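Side-chain contacts in transmembrane oligosaccharyl transferase, putative (Archaeoglobus fulgidus, PDB 3VGP), which belongs to the AglB family of membrane oligosaccharyl transferases and is represented here by its C-terminal globular domain: residues Ser37-Asp40 with Leu46-Ser49; Gly42-Tyr47 with Asn56-Gly61; Glu94-Asp99 with Asn126-Thr131. The protein carries 1 engineered substitution. All blocks are in the same frame, centred on the assembly; numbering follows the deposited sequence.

Contact 1. Residues Ser37-Asp40 with Leu46-Ser49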
ATOM      1  N   SER A  37      -1.696   1.902   2.126  1.00 20.32           N
ATOM      2  CA  SER A  37      -2.509   1.229   1.123  1.00 21.62           C
ATOM      3  C   SER A  37      -2.957   2.256   0.094  1.00 22.71           C
ATOM      4  O   SER A  37      -2.766   3.460   0.289  1.00 20.90           O
ATOM      5  CB  SER A  37      -3.732   0.594   1.795  1.00 25.12           C
ATOM      6  OG  SER A  37      -4.432  -0.261   0.905  1.00 33.58           O
ATOM      7  N   TRP A  38      -3.543   1.778  -1.001  1.00 21.31           N
ATOM      8  CA  TRP A  38      -4.028   2.656  -2.053  1.00 22.24           C
ATOM      9  C   TRP A  38      -5.496   2.909  -1.764  1.00 23.35           C
ATOM     10  O   TRP A  38      -6.343   2.040  -1.971  1.00 23.86           O
ATOM     11  CB  TRP A  38      -3.873   2.004  -3.425  1.00 21.31           C
ATOM     12  CG  TRP A  38      -4.208   2.937  -4.549  1.00 22.04           C
ATOM     13  CD1 TRP A  38      -5.227   2.807  -5.451  1.00 21.05           C
ATOM     14  CD2 TRP A  38      -3.525   4.147  -4.887  1.00 21.69           C
ATOM     15  NE1 TRP A  38      -5.220   3.861  -6.330  1.00 20.68           N
ATOM     16  CE2 TRP A  38      -4.185   4.699  -6.009  1.00 22.42           C
ATOM     17  CE3 TRP A  38      -2.420   4.819  -4.354  1.00 22.14           C
ATOM     18  CZ2 TRP A  38      -3.776   5.893  -6.604  1.00 23.76           C
ATOM     19  CZ3 TRP A  38      -2.012   6.008  -4.948  1.00 23.16           C
ATOM     20  CH2 TRP A  38      -2.690   6.532  -6.060  1.00 24.66           C
ATOM     21  N   TRP A  39      -5.786   4.113  -1.290  1.00 24.94           N
ATOM     22  CA  TRP A  39      -7.140   4.480  -0.923  1.00 25.45           C
ATOM     23  C   TRP A  39      -7.933   5.280  -1.931  1.00 24.99           C
ATOM     24  O   TRP A  39      -7.383   6.033  -2.731  1.00 24.97           O
ATOM     25  CB  TRP A  39      -7.136   5.303   0.367  1.00 26.80           C
ATOM     26  CG  TRP A  39      -6.780   4.558   1.600  1.00 27.78           C
ATOM     27  CD1 TRP A  39      -5.535   4.393   2.131  1.00 26.58           C
ATOM     28  CD2 TRP A  39      -7.687   3.887   2.477  1.00 28.73           C
ATOM     29  NE1 TRP A  39      -5.611   3.660   3.291  1.00 28.93           N
ATOM     30  CE2 TRP A  39      -6.922   3.336   3.525  1.00 29.24           C
ATOM     31  CE3 TRP A  39      -9.078   3.698   2.478  1.00 30.89           C
ATOM     32  CZ2 TRP A  39      -7.499   2.606   4.568  1.00 31.06           C
ATOM     33  CZ3 TRP A  39      -9.651   2.971   3.516  1.00 30.55           C
ATOM     34  CH2 TRP A  39      -8.861   2.436   4.546  1.00 31.55           C
ATOM     35  N   ASP A  40      -9.246   5.097  -1.855  1.00 26.84           N
ATOM     36  CA  ASP A  40     -10.197   5.855  -2.647  1.00 28.05           C
ATOM     37  C   ASP A  40     -10.649   6.836  -1.571  1.00 26.04           C
ATOM     38  O   ASP A  40     -10.905   6.432  -0.434  1.00 26.39           O
ATOM     39  CB  ASP A  40     -11.373   4.985  -3.088  1.00 30.98           C
ATOM     40  CG  ASP A  40     -12.565   5.809  -3.545  1.00 34.15           C
ATOM     41  OD1 ASP A  40     -13.245   6.399  -2.679  1.00 36.54           O
ATOM     42  OD2 ASP A  40     -12.821   5.874  -4.766  1.00 36.40           O
ATOM     43  N   LEU A  46     -13.534   7.479   6.065  1.00 27.76           N
ATOM     44  CA  LEU A  46     -14.137   6.704   7.144  1.00 29.07           C
ATOM     45  C   LEU A  46     -13.116   6.213   8.171  1.00 29.68           C
ATOM     46  O   LEU A  46     -13.480   5.825   9.281  1.00 30.09           O
ATOM     47  CB  LEU A  46     -14.884   5.500   6.561  1.00 29.37           C
ATOM     48  CG  LEU A  46     -15.993   5.812   5.548  1.00 30.07           C
ATOM     49  CD1 LEU A  46     -16.457   4.525   4.876  1.00 30.90           C
ATOM     50  CD2 LEU A  46     -17.148   6.502   6.255  1.00 30.89           C
ATOM     51  N   TYR A  47     -11.839   6.237   7.808  1.00 28.63           N
ATOM     52  CA  TYR A  47     -10.797   5.755   8.709  1.00 28.10           C
ATOM     53  C   TYR A  47      -9.868   6.828   9.273  1.00 27.77           C
ATOM     54  O   TYR A  47      -9.193   6.599  10.279  1.00 26.72           O
ATOM     55  CB  TYR A  47      -9.969   4.683   7.993  1.00 28.62           C
ATOM     56  CG  TYR A  47     -10.766   3.441   7.649  1.00 30.44           C
ATOM     57  CD1 TYR A  47     -10.812   2.356   8.521  1.00 31.30           C
ATOM     58  CD2 TYR A  47     -11.517   3.374   6.477  1.00 31.22           C
ATOM     59  CE1 TYR A  47     -11.590   1.233   8.237  1.00 31.89           C
ATOM     60  CE2 TYR A  47     -12.300   2.258   6.183  1.00 31.88           C
ATOM     61  CZ  TYR A  47     -12.333   1.192   7.069  1.00 31.92           C
ATOM     62  OH  TYR A  47     -13.116   0.091   6.788  1.00 32.29           O
ATOM     63  N   VAL A  48      -9.835   7.997   8.641  1.00 26.73           N
ATOM     64  CA  VAL A  48      -8.957   9.066   9.098  1.00 26.05           C
ATOM     65  C   VAL A  48      -9.378   9.617  10.463  1.00 27.51           C
ATOM     66  O   VAL A  48     -10.549   9.927  10.691  1.00 28.87           O
ATOM     67  CB  VAL A  48      -8.884  10.217   8.046  1.00 26.20           C
ATOM     68  CG1 VAL A  48     -10.224  10.921   7.932  1.00 25.87           C
ATOM     69  CG2 VAL A  48      -7.783  11.196   8.416  1.00 28.26           C
ATOM     70  N   SER A  49      -8.410   9.701  11.373  1.00 27.29           N
ATOM     71  CA  SER A  49      -8.614  10.215  12.729  1.00 26.86           C
ATOM     72  C   SER A  49      -7.245  10.275  13.399  1.00 25.80           C
ATOM     73  O   SER A  49      -6.242   9.906  12.791  1.00 24.32           O
ATOM     74  CB  SER A  49      -9.534   9.295  13.539  1.00 27.89           C
ATOM     75  OG  SER A  49      -8.870   8.097  13.893  1.00 28.21           O
TER
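W39 and Y47 meet obliquely: the side chains cross at about a right angle, while the planes of the indole six-membered ring and the phenol ring are inclined at 46°, an angle that makes this neither a parallel stack nor an edge-to-face pair. Their centroids lie 5.1 Å apart. The touching part of the indole is its outer corner. W39 CH2 comes over one face of the phenol ring, 3.4 Å from Y47 CD2, and W39 CZ3 follows close behind, so the contact falls on the CD2-CE2 flank of the tyrosine. In both residues CG stands anti to the carbonyl carbon (chi1 -70° in W39, -64° in Y47), and each ring is thereby swung beside its own backbone N and in between the two segments, where the CA atoms of W39 and Y47 are 10.4 Å apart. L12 of helix 6-20 touches both rings, while W39 also meets W44 edge-to-face. The neighbouring W38 packs instead on helices 58-69 and 105-111. D40 then caps the start of helix 41-44, its OD1 making a weak bond to G42 N. This run, W38 to G42, is the WWDYG signature of the oligosaccharyl transferase family.

Contact 2. Residues Gly42-Tyr47 with Asn56-Gly61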
ATOM      1  N   GLY A  42     -13.397   8.303  -0.826  1.00 27.59           N
ATOM      2  CA  GLY A  42     -14.636   7.949  -0.153  1.00 28.72           C
ATOM      3  C   GLY A  42     -14.494   6.933   0.964  1.00 28.78           C
ATOM      4  O   GLY A  42     -15.229   6.979   1.948  1.00 30.83           O
ATOM      5  N   ASN A  43     -13.551   6.010   0.808  1.00 28.66           N
ATOM      6  CA  ASN A  43     -13.307   4.979   1.808  1.00 28.76           C
ATOM      7  C   ASN A  43     -12.416   5.532   2.924  1.00 27.97           C
ATOM      8  O   ASN A  43     -12.695   5.355   4.112  1.00 28.55           O
ATOM      9  CB  ASN A  43     -12.619   3.778   1.151  1.00 31.99           C
ATOM     10  CG  ASN A  43     -13.425   3.192  -0.004  1.00 34.82           C
ATOM     11  OD1 ASN A  43     -12.894   2.444  -0.825  1.00 35.87           O
ATOM     12  ND2 ASN A  43     -14.709   3.520  -0.062  1.00 35.89           N
ATOM     13  N   TRP A  44     -11.345   6.206   2.516  1.00 26.06           N
ATOM     14  CA  TRP A  44     -10.365   6.803   3.424  1.00 24.54           C
ATOM     15  C   TRP A  44     -10.988   7.718   4.479  1.00 25.72           C
ATOM     16  O   TRP A  44     -10.598   7.694   5.646  1.00 24.35           O
ATOM     17  CB  TRP A  44      -9.335   7.587   2.593  1.00 22.94           C
ATOM     18  CG  TRP A  44      -8.353   8.415   3.381  1.00 22.86           C
ATOM     19  CD1 TRP A  44      -7.191   7.991   3.961  1.00 20.76           C
ATOM     20  CD2 TRP A  44      -8.459   9.815   3.667  1.00 22.24           C
ATOM     21  NE1 TRP A  44      -6.565   9.044   4.590  1.00 20.68           N
ATOM     22  CE2 TRP A  44      -7.325  10.173   4.427  1.00 21.55           C
ATOM     23  CE3 TRP A  44      -9.406  10.802   3.357  1.00 24.01           C
ATOM     24  CZ2 TRP A  44      -7.108  11.482   4.882  1.00 22.83           C
ATOM     25  CZ3 TRP A  44      -9.192  12.102   3.810  1.00 24.21           C
ATOM     26  CH2 TRP A  44      -8.051  12.428   4.565  1.00 24.04           C
ATOM     27  N   ILE A  45     -11.959   8.524   4.070  1.00 26.57           N
ATOM     28  CA  ILE A  45     -12.603   9.453   4.991  1.00 27.85           C
ATOM     29  C   ILE A  45     -13.215   8.762   6.209  1.00 28.76           C
ATOM     30  O   ILE A  45     -13.381   9.378   7.266  1.00 28.82           O
ATOM     31  CB  ILE A  45     -13.693  10.271   4.263  1.00 30.44           C
ATOM     32  CG1 ILE A  45     -14.175  11.411   5.159  1.00 31.64           C
ATOM     33  CG2 ILE A  45     -14.845   9.366   3.857  1.00 31.55           C
ATOM     34  CD1 ILE A  45     -13.128  12.482   5.395  1.00 34.95           C
ATOM     35  N   LEU A  46     -13.534   7.479   6.065  1.00 27.76           N
ATOM     36  CA  LEU A  46     -14.137   6.704   7.144  1.00 29.07           C
ATOM     37  C   LEU A  46     -13.116   6.213   8.171  1.00 29.68           C
ATOM     38  O   LEU A  46     -13.480   5.825   9.281  1.00 30.09           O
ATOM     39  CB  LEU A  46     -14.884   5.500   6.561  1.00 29.37           C
ATOM     40  CG  LEU A  46     -15.993   5.812   5.548  1.00 30.07           C
ATOM     41  CD1 LEU A  46     -16.457   4.525   4.876  1.00 30.90           C
ATOM     42  CD2 LEU A  46     -17.148   6.502   6.255  1.00 30.89           C
ATOM     43  N   TYR A  47     -11.839   6.237   7.808  1.00 28.63           N
ATOM     44  CA  TYR A  47     -10.797   5.755   8.709  1.00 28.10           C
ATOM     45  C   TYR A  47      -9.868   6.828   9.273  1.00 27.77           C
ATOM     46  O   TYR A  47      -9.193   6.599  10.279  1.00 26.72           O
ATOM     47  CB  TYR A  47      -9.969   4.683   7.993  1.00 28.62           C
ATOM     48  CG  TYR A  47     -10.766   3.441   7.649  1.00 30.44           C
ATOM     49  CD1 TYR A  47     -10.812   2.356   8.521  1.00 31.30           C
ATOM     50  CD2 TYR A  47     -11.517   3.374   6.477  1.00 31.22           C
ATOM     51  CE1 TYR A  47     -11.590   1.233   8.237  1.00 31.89           C
ATOM     52  CE2 TYR A  47     -12.300   2.258   6.183  1.00 31.88           C
ATOM     53  CZ  TYR A  47     -12.333   1.192   7.069  1.00 31.92           C
ATOM     54  OH  TYR A  47     -13.116   0.091   6.788  1.00 32.29           O
ATOM     55  N   ASN A  56      -3.028  11.298   7.643  1.00 22.40           N
ATOM     56  CA  ASN A  56      -3.874  12.426   8.031  1.00 22.98           C
ATOM     57  C   ASN A  56      -4.317  13.245   6.828  1.00 22.73           C
ATOM     58  O   ASN A  56      -5.404  13.824   6.829  1.00 23.85           O
ATOM     59  CB  ASN A  56      -3.126  13.352   8.992  1.00 26.54           C
ATOM     60  CG  ASN A  56      -3.071  12.814  10.405  1.00 30.08           C
ATOM     61  OD1 ASN A  56      -2.294  13.295  11.229  1.00 30.51           O
ATOM     62  ND2 ASN A  56      -3.903  11.821  10.697  1.00 30.91           N
ATOM     63  N   ASN A  57      -3.458  13.305   5.813  1.00 21.52           N
ATOM     64  CA  ASN A  57      -3.732  14.060   4.596  1.00 20.65           C
ATOM     65  C   ASN A  57      -3.866  13.064   3.448  1.00 20.95           C
ATOM     66  O   ASN A  57      -2.931  12.321   3.153  1.00 19.99           O
ATOM     67  CB  ASN A  57      -2.584  15.047   4.339  1.00 21.16           C
ATOM     68  CG  ASN A  57      -2.798  15.899   3.103  1.00 21.54           C
ATOM     69  OD1 ASN A  57      -2.436  15.505   1.994  1.00 23.61           O
ATOM     70  ND2 ASN A  57      -3.399  17.077   3.287  1.00 22.44           N
ATOM     71  N   PHE A  58      -5.033  13.047   2.812  1.00 21.34           N
ATOM     72  CA  PHE A  58      -5.291  12.109   1.726  1.00 20.15           C
ATOM     73  C   PHE A  58      -4.272  12.122   0.599  1.00 21.20           C
ATOM     74  O   PHE A  58      -3.743  11.074   0.235  1.00 21.51           O
ATOM     75  CB  PHE A  58      -6.678  12.336   1.120  1.00 20.76           C
ATOM     76  CG  PHE A  58      -7.004  11.371   0.021  1.00 19.43           C
ATOM     77  CD1 PHE A  58      -7.287  10.043   0.313  1.00 21.21           C
ATOM     78  CD2 PHE A  58      -6.966  11.772  -1.309  1.00 21.77           C
ATOM     79  CE1 PHE A  58      -7.525   9.123  -0.707  1.00 21.69           C
ATOM     80  CE2 PHE A  58      -7.204  10.862  -2.338  1.00 22.28           C
ATOM     81  CZ  PHE A  58      -7.483   9.534  -2.032  1.00 21.10           C
ATOM     82  N   GLN A  59      -4.010  13.301   0.038  1.00 22.16           N
ATOM     83  CA  GLN A  59      -3.064  13.435  -1.062  1.00 24.66           C
ATOM     84  C   GLN A  59      -1.653  12.971  -0.711  1.00 23.41           C
ATOM     85  O   GLN A  59      -0.990  12.310  -1.517  1.00 22.24           O
ATOM     86  CB  GLN A  59      -3.021  14.888  -1.548  1.00 25.47           C
ATOM     87  CG  GLN A  59      -2.243  15.081  -2.839  1.00 33.30           C
ATOM     88  CD  GLN A  59      -2.782  14.232  -3.975  1.00 37.19           C
ATOM     89  OE1 GLN A  59      -3.967  14.295  -4.306  1.00 39.34           O
ATOM     90  NE2 GLN A  59      -1.911  13.429  -4.581  1.00 41.47           N
ATOM     91  N   ALA A  60      -1.188  13.323   0.485  1.00 22.41           N
ATOM     92  CA  ALA A  60       0.146  12.930   0.919  1.00 22.22           C
ATOM     93  C   ALA A  60       0.216  11.410   1.026  1.00 20.88           C
ATOM     94  O   ALA A  60       1.210  10.793   0.642  1.00 21.06           O
ATOM     95  CB  ALA A  60       0.476  13.578   2.270  1.00 23.66           C
ATOM     96  N   GLY A  61      -0.850  10.812   1.544  1.00 18.88           N
ATOM     97  CA  GLY A  61      -0.895   9.369   1.680  1.00 18.33           C
ATOM     98  C   GLY A  61      -0.881   8.688   0.323  1.00 18.72           C
ATOM     99  O   GLY A  61      -0.270   7.629   0.155  1.00 16.96           O
TER
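N57, whose carbonyl carbon borders the indole of W44, caps helix 58-69 through a hydrogen bond of 2.9 Å from A60 N to N57 OD1. The bond is fairly straight (157° at the hydrogen), and the donor lies in the carbonyl plane of the side-chain amide. This N-cap fixes the first turn of the helix beside helix 41-44, which contains the end of the family's WWDYG motif. Between the two, W44 and F58 form an edge-to-face aromatic pair. F58 presents its CD1 edge to one face of the indole, with CD1 3.6 Å from W44 CD2 and the F58 ring at 62° to the five-membered ring of W44. The backbone sets F58 CB over the six-membered ring; with CG anti to the backbone N (chi1 -179°), the phenyl ring then carries CD1 over the W44 CG-CD2 bond. The loop just before helix 58-69 also borders the indole rim: N56 O lies near the ring plane, 3.5 Å from W44 CZ2. The rotation of the indole is further set by a hydrogen bond from W44 NE1 to A55 O, and W39 and Y41 add further aromatic contacts to W44. A CH-pi contact completes the pairing, with F58 CB 3.6 Å from the centroid of the W44 six-membered ring and almost exactly on its normal.

Contact 3. Residues Glu94-Asp99 with Asn126-Thr131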
ATOM      1  N   GLU A  94      -6.465  -5.660  -7.570  1.00 18.50           N
ATOM      2  CA  GLU A  94      -6.873  -4.408  -8.211  1.00 19.31           C
ATOM      3  C   GLU A  94      -5.772  -3.391  -8.504  1.00 20.89           C
ATOM      4  O   GLU A  94      -5.889  -2.625  -9.455  1.00 20.01           O
ATOM      5  CB  GLU A  94      -7.976  -3.720  -7.396  1.00 22.72           C
ATOM      6  CG  GLU A  94      -7.541  -3.259  -6.009  1.00 27.37           C
ATOM      7  CD  GLU A  94      -8.592  -2.410  -5.314  1.00 30.66           C
ATOM      8  OE1 GLU A  94      -8.341  -1.969  -4.170  1.00 30.08           O
ATOM      9  OE2 GLU A  94      -9.668  -2.178  -5.913  1.00 29.24           O
ATOM     10  N   ILE A  95      -4.714  -3.350  -7.696  1.00 21.09           N
ATOM     11  CA  ILE A  95      -3.659  -2.377  -7.964  1.00 18.89           C
ATOM     12  C   ILE A  95      -2.510  -2.941  -8.787  1.00 19.95           C
ATOM     13  O   ILE A  95      -1.481  -2.284  -8.973  1.00 20.50           O
ATOM     14  CB  ILE A  95      -3.104  -1.740  -6.649  1.00 18.03           C
ATOM     15  CG1 ILE A  95      -2.453  -2.797  -5.755  1.00 16.92           C
ATOM     16  CG2 ILE A  95      -4.233  -1.070  -5.894  1.00 19.66           C
ATOM     17  CD1 ILE A  95      -1.725  -2.185  -4.561  1.00 16.08           C
ATOM     18  N   THR A  96      -2.695  -4.157  -9.297  1.00 19.83           N
ATOM     19  CA  THR A  96      -1.674  -4.809 -10.110  1.00 20.47           C
ATOM     20  C   THR A  96      -2.145  -4.874 -11.558  1.00 19.75           C
ATOM     21  O   THR A  96      -3.264  -4.467 -11.873  1.00 21.92           O
ATOM     22  CB  THR A  96      -1.407  -6.244  -9.633  1.00 20.39           C
ATOM     23  OG1 THR A  96      -2.467  -7.106 -10.070  1.00 20.70           O
ATOM     24  CG2 THR A  96      -1.323  -6.282  -8.106  1.00 20.30           C
HETATM   25  N   MSE A  97      -1.291  -5.392 -12.434  1.00 21.18           N
HETATM   26  CA  MSE A  97      -1.633  -5.497 -13.846  1.00 23.17           C
HETATM   27  C   MSE A  97      -2.232  -6.848 -14.219  1.00 24.74           C
HETATM   28  O   MSE A  97      -2.101  -7.301 -15.354  1.00 26.25           O
HETATM   29  CB  MSE A  97      -0.402  -5.209 -14.710  1.00 25.04           C
HETATM   30  CG  MSE A  97      -0.008  -3.731 -14.746  1.00 25.95           C
HETATM   31 SE   MSE A  97      -1.398  -2.572 -15.455  1.00 37.88          SE
HETATM   32  CE  MSE A  97      -1.254  -3.053 -17.317  1.00 31.02           C
ATOM     33  N   LYS A  98      -2.898  -7.486 -13.261  1.00 26.17           N
ATOM     34  CA  LYS A  98      -3.531  -8.779 -13.503  1.00 28.13           C
ATOM     35  C   LYS A  98      -4.506  -8.645 -14.671  1.00 28.75           C
ATOM     36  O   LYS A  98      -4.546  -9.490 -15.568  1.00 29.61           O
ATOM     37  CB  LYS A  98      -4.272  -9.240 -12.244  1.00 29.81           C
ATOM     38  CG  LYS A  98      -5.054 -10.540 -12.393  1.00 32.98           C
ATOM     39  CD  LYS A  98      -5.644 -10.968 -11.050  1.00 34.60           C
ATOM     40  CE  LYS A  98      -6.468 -12.250 -11.159  1.00 37.15           C
ATOM     41  NZ  LYS A  98      -7.756 -12.059 -11.883  1.00 38.60           N
ATOM     42  N   ASP A  99      -5.285  -7.570 -14.655  1.00 27.47           N
ATOM     43  CA  ASP A  99      -6.256  -7.300 -15.708  1.00 28.24           C
ATOM     44  C   ASP A  99      -6.018  -5.878 -16.200  1.00 25.87           C
ATOM     45  O   ASP A  99      -6.312  -4.917 -15.493  1.00 23.96           O
ATOM     46  CB  ASP A  99      -7.678  -7.414 -15.157  1.00 31.15           C
ATOM     47  CG  ASP A  99      -8.733  -7.326 -16.246  1.00 34.04           C
ATOM     48  OD1 ASP A  99      -8.516  -6.600 -17.239  1.00 36.93           O
ATOM     49  OD2 ASP A  99      -9.789  -7.976 -16.099  1.00 35.89           O
ATOM     50  N   ASN A 126       5.580  -4.211 -18.350  1.00 22.97           N
ATOM     51  CA  ASN A 126       7.002  -4.379 -18.103  1.00 22.99           C
ATOM     52  C   ASN A 126       7.442  -3.509 -16.922  1.00 21.78           C
ATOM     53  O   ASN A 126       8.232  -3.943 -16.082  1.00 23.55           O
ATOM     54  CB  ASN A 126       7.799  -4.020 -19.359  1.00 24.91           C
ATOM     55  CG  ASN A 126       9.274  -4.301 -19.204  1.00 27.05           C
ATOM     56  OD1 ASN A 126       9.670  -5.417 -18.866  1.00 29.50           O
ATOM     57  ND2 ASN A 126      10.099  -3.290 -19.451  1.00 28.58           N
ATOM     58  N   PHE A 127       6.926  -2.285 -16.858  1.00 20.26           N
ATOM     59  CA  PHE A 127       7.261  -1.379 -15.764  1.00 20.02           C
ATOM     60  C   PHE A 127       6.802  -2.036 -14.468  1.00 19.54           C
ATOM     61  O   PHE A 127       7.573  -2.174 -13.520  1.00 19.95           O
ATOM     62  CB  PHE A 127       6.535  -0.037 -15.926  1.00 21.38           C
ATOM     63  CG  PHE A 127       6.912   0.987 -14.890  1.00 23.87           C
ATOM     64  CD1 PHE A 127       8.010   1.821 -15.085  1.00 25.12           C
ATOM     65  CD2 PHE A 127       6.182   1.106 -13.711  1.00 24.54           C
ATOM     66  CE1 PHE A 127       8.374   2.759 -14.120  1.00 26.30           C
ATOM     67  CE2 PHE A 127       6.537   2.040 -12.739  1.00 25.28           C
ATOM     68  CZ  PHE A 127       7.637   2.868 -12.945  1.00 27.69           C
ATOM     69  N   PHE A 128       5.538  -2.440 -14.439  1.00 18.64           N
ATOM     70  CA  PHE A 128       4.964  -3.085 -13.262  1.00 19.42           C
ATOM     71  C   PHE A 128       5.800  -4.268 -12.768  1.00 19.11           C
ATOM     72  O   PHE A 128       6.061  -4.398 -11.573  1.00 17.92           O
ATOM     73  CB  PHE A 128       3.543  -3.575 -13.561  1.00 16.85           C
ATOM     74  CG  PHE A 128       2.936  -4.361 -12.440  1.00 16.80           C
ATOM     75  CD1 PHE A 128       2.437  -3.716 -11.313  1.00 16.16           C
ATOM     76  CD2 PHE A 128       2.934  -5.753 -12.470  1.00 18.77           C
ATOM     77  CE1 PHE A 128       1.954  -4.441 -10.235  1.00 18.01           C
ATOM     78  CE2 PHE A 128       2.454  -6.486 -11.390  1.00 19.80           C
ATOM     79  CZ  PHE A 128       1.965  -5.825 -10.270  1.00 19.35           C
ATOM     80  N   ASN A 129       6.230  -5.130 -13.685  1.00 18.85           N
ATOM     81  CA  ASN A 129       7.006  -6.301 -13.289  1.00 21.43           C
ATOM     82  C   ASN A 129       8.346  -6.023 -12.611  1.00 21.83           C
ATOM     83  O   ASN A 129       8.923  -6.923 -11.998  1.00 23.17           O
ATOM     84  CB  ASN A 129       7.226  -7.227 -14.488  1.00 20.73           C
ATOM     85  CG  ASN A 129       5.933  -7.833 -15.002  1.00 20.57           C
ATOM     86  OD1 ASN A 129       4.963  -7.991 -14.257  1.00 21.81           O
ATOM     87  ND2 ASN A 129       5.919  -8.196 -16.277  1.00 22.63           N
ATOM     88  N   HIS A 130       8.848  -4.796 -12.709  1.00 21.81           N
ATOM     89  CA  HIS A 130      10.118  -4.472 -12.063  1.00 23.37           C
ATOM     90  C   HIS A 130       9.947  -3.664 -10.783  1.00 21.93           C
ATOM     91  O   HIS A 130      10.930  -3.218 -10.194  1.00 24.13           O
ATOM     92  CB  HIS A 130      11.034  -3.700 -13.017  1.00 26.51           C
ATOM     93  CG  HIS A 130      11.533  -4.516 -14.170  1.00 31.06           C
ATOM     94  ND1 HIS A 130      10.753  -4.812 -15.266  1.00 31.46           N
ATOM     95  CD2 HIS A 130      12.734  -5.103 -14.392  1.00 33.71           C
ATOM     96  CE1 HIS A 130      11.450  -5.545 -16.116  1.00 35.16           C
ATOM     97  NE2 HIS A 130      12.655  -5.737 -15.609  1.00 34.36           N
ATOM     98  N   THR A 131       8.705  -3.487 -10.341  1.00 20.03           N
ATOM     99  CA  THR A 131       8.437  -2.696  -9.137  1.00 18.89           C
ATOM    100  C   THR A 131       8.441  -3.518  -7.859  1.00 17.94           C
ATOM    101  O   THR A 131       8.392  -4.747  -7.888  1.00 17.69           O
ATOM    102  CB  THR A 131       7.060  -2.013  -9.202  1.00 15.91           C
ATOM    103  OG1 THR A 131       6.035  -3.018  -9.202  1.00 15.83           O
ATOM    104  CG2 THR A 131       6.935  -1.169 -10.460  1.00 19.42           C
TER
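F128 extends its ring away from helix 121-129 with CG trans to the backbone N (chi1 175°), and M97 meets the root of that side chain because its own chi1 of -73° sets CG anti to the carbonyl carbon and against F128 CB. The loop that receives the ring is shaped by an ST turn, in which T96 OG1 accepts from K98 N at 3.2 Å; the same hydroxyl is also hydrogen-bonded to D93 O. Two neighbouring loop residues take different parts of the phenylalanine. T96 meets the far end, its CB 3.5 Å from F128 CZ, in an oblique approach. M97, a selenomethionine, lies alongside the near end with CG 3.7 Å from F128 CB, the two side chains running past each other in opposite directions. Beyond CG, bends at chi2 and chi3 turn the selenium end of M97 away from F128. The backbone between T96 and M97 passes over one face of the ring, where M97 N stands 3.9 Å above the plane near its centre; this buried N has no hydrogen-bond partner in the model. F105 of helix 105-111 adds an edge-to-face contact to F128, and M138 of helix 132-138 touches it too. At the end of helix 121-129 the backbone turns directly into the next helix, T131 capping Y134 N with OG1. F128 O is gripped twice by that threonine: T131 N donates at 3.1 Å, and T131 OG1 donates at 2.7 Å in the carbonyl plane, on a lone pair.

Contacts 1 and 2 form one continuous aromatic cluster, their centres about 4 Å apart and both including L46 and Y47. W39 joins them, packing on helix 41-44 where its CE3 lies 3.4 Å from W44 N and on the start of helix 58-69 where its O lies 3.6 Å from F58 CZ, while Y47 brings in the loop that follows helix 41-44. Contact 3 lies on the opposite side of the chain's centre, its own centre about 22 Å from that of contact 1 and about 23 Å from that of contact 2. Contacts 1 and 3 nevertheless touch, W38 CB lying 4.0 Å from I95 CG2. Contacts 2 and 3 do not, their nearest atoms being about 7 Å apart.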